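PDB 3T0Y: response regulator from Caulobacter vibrioides, which is the sigma-like part of a PhyR-type response regulator that probably sequesters an anti-sigma factor, by mimicking a sigma factor, in the general stress response. Local coordinates for residues T112-I117 against G123-L128. Residues are numbered along the deposited sequence; the frame is centred on the assembly and turned at random. Where two conformers were deposited one is given.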
# COMPACT_ATOMS: atom_id res chain seq x y z
N THR C 112 2.12 21.89 7.46
CA THR C 112 2.79 22.73 6.46
C THR C 112 4.01 21.99 5.92
O THR C 112 4.27 21.98 4.71
CB THR C 112 3.29 24.07 7.05
OG1 THR C 112 2.18 24.88 7.43
CG2 THR C 112 4.16 24.83 6.04
N GLU C 113 4.77 21.40 6.82
CA GLU C 113 5.96 20.68 6.39
C GLU C 113 5.52 19.47 5.55
O GLU C 113 6.14 19.16 4.55
CB GLU C 113 6.78 20.25 7.61
CG GLU C 113 7.49 21.38 8.30
CD GLU C 113 8.09 20.98 9.63
OE1 GLU C 113 7.60 20.03 10.27
OE2 GLU C 113 9.08 21.62 10.06
N ALA C 114 4.44 18.81 5.95
CA ALA C 114 3.96 17.65 5.20
C ALA C 114 3.58 18.05 3.77
O ALA C 114 3.78 17.31 2.83
CB ALA C 114 2.79 16.97 5.92
N ALA C 115 3.05 19.26 3.63
CA ALA C 115 2.72 19.83 2.33
C ALA C 115 3.96 19.97 1.47
O ALA C 115 3.95 19.62 0.29
CB ALA C 115 2.03 21.20 2.50
N GLN C 116 5.05 20.47 2.05
CA GLN C 116 6.30 20.57 1.30
C GLN C 116 6.77 19.18 0.89
O GLN C 116 7.17 18.94 -0.26
CB GLN C 116 7.38 21.24 2.13
CG GLN C 116 6.90 22.52 2.81
CD GLN C 116 6.24 23.46 1.82
OE1 GLN C 116 6.87 23.88 0.85
NE2 GLN C 116 4.95 23.76 2.04
N ILE C 117 6.70 18.25 1.84
CA ILE C 117 7.18 16.91 1.61
C ILE C 117 6.40 16.24 0.46
O ILE C 117 6.98 15.64 -0.44
CB ILE C 117 7.12 16.08 2.92
CG1 ILE C 117 8.21 16.57 3.89
CG2 ILE C 117 7.28 14.60 2.63
CD1 ILE C 117 8.04 16.06 5.34
N GLY C 123 -4.57 22.49 1.58
CA GLY C 123 -5.92 21.96 1.72
C GLY C 123 -5.94 20.49 1.37
O GLY C 123 -6.62 19.69 2.03
N GLU C 124 -5.18 20.13 0.34
CA GLU C 124 -5.04 18.73 -0.06
C GLU C 124 -4.50 17.93 1.13
O GLU C 124 -4.98 16.84 1.43
CB GLU C 124 -4.11 18.63 -1.27
CG GLU C 124 -3.67 17.22 -1.65
CD GLU C 124 -4.79 16.37 -2.25
OE1 GLU C 124 -5.99 16.73 -2.08
OE2 GLU C 124 -4.48 15.33 -2.88
N VAL C 125 -3.51 18.47 1.83
CA VAL C 125 -2.95 17.78 2.98
C VAL C 125 -3.96 17.55 4.11
O VAL C 125 -3.99 16.47 4.69
CB VAL C 125 -1.71 18.50 3.55
CG1 VAL C 125 -1.38 17.96 4.95
CG2 VAL C 125 -0.55 18.30 2.62
N GLU C 126 -4.76 18.56 4.46
CA GLU C 126 -5.77 18.38 5.51
C GLU C 126 -6.85 17.41 5.04
O GLU C 126 -7.38 16.63 5.82
CB GLU C 126 -6.39 19.72 5.94
CG GLU C 126 -5.41 20.71 6.62
CD GLU C 126 -5.01 20.30 8.04
OE1 GLU C 126 -4.24 19.33 8.21
OE2 GLU C 126 -5.45 20.97 9.01
N ARG C 127 -7.16 17.45 3.75
CA ARG C 127 -8.15 16.52 3.21
C ARG C 127 -7.64 15.11 3.44
O ARG C 127 -8.34 14.26 3.99
CB ARG C 127 -8.35 16.75 1.70
CG ARG C 127 -9.33 15.77 1.05
CD ARG C 127 -9.39 15.90 -0.48
NE ARG C 127 -8.38 15.10 -1.19
CZ ARG C 127 -8.38 13.77 -1.26
NH1 ARG C 127 -9.32 13.05 -0.65
NH2 ARG C 127 -7.42 13.15 -1.94
N LEU C 128 -6.40 14.89 3.02
CA LEU C 128 -5.77 13.59 3.09
C LEU C 128 -5.75 13.05 4.51
O LEU C 128 -6.09 11.91 4.75
CB LEU C 128 -4.36 13.65 2.51
CG LEU C 128 -4.36 13.65 0.99
CD1 LEU C 128 -2.96 13.93 0.45
CD2 LEU C 128 -4.88 12.30 0.49
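Val125 meets Ala114 and Ala115 in a worked example of how a single branched residue can bridge two helices joined by a short link. Along 123-128, the first side chain is that of Glu124: its backbone N is bonded to Asp121 OD1, near the start of the helix, while its carboxylate takes NE of Arg127 at 3.0 Å on the syn side of OE1, some 34° out of the carboxylate plane. This salt bridge clasps one turn of the helix.

Val125 then carries the contact. With CG1 anti to the backbone N (chi1 165°), its two methyls are split between the alanines: CG2 rests against the backbone of helix 111-118, 3.6 Å from CA of Ala115 and 3.9 Å from the CB of that residue, and CG1 lies 4.4 Å from CB of Ala114. The small alanines let the helices approach to 6.1 Å between CA of Ala115 and CA of Val125. One turn on, Leu128 packs against Ser97 and Ala100 of helix 95-106, and Ala114 touches Thr104 of that same helix, which thus backs both partners. Two helices joined by a tight turn over a third are characteristic of the helix-turn-helix, consistent with the sigma-like domain of PhyR-type response regulators, which resembles region 4 of sigma factors.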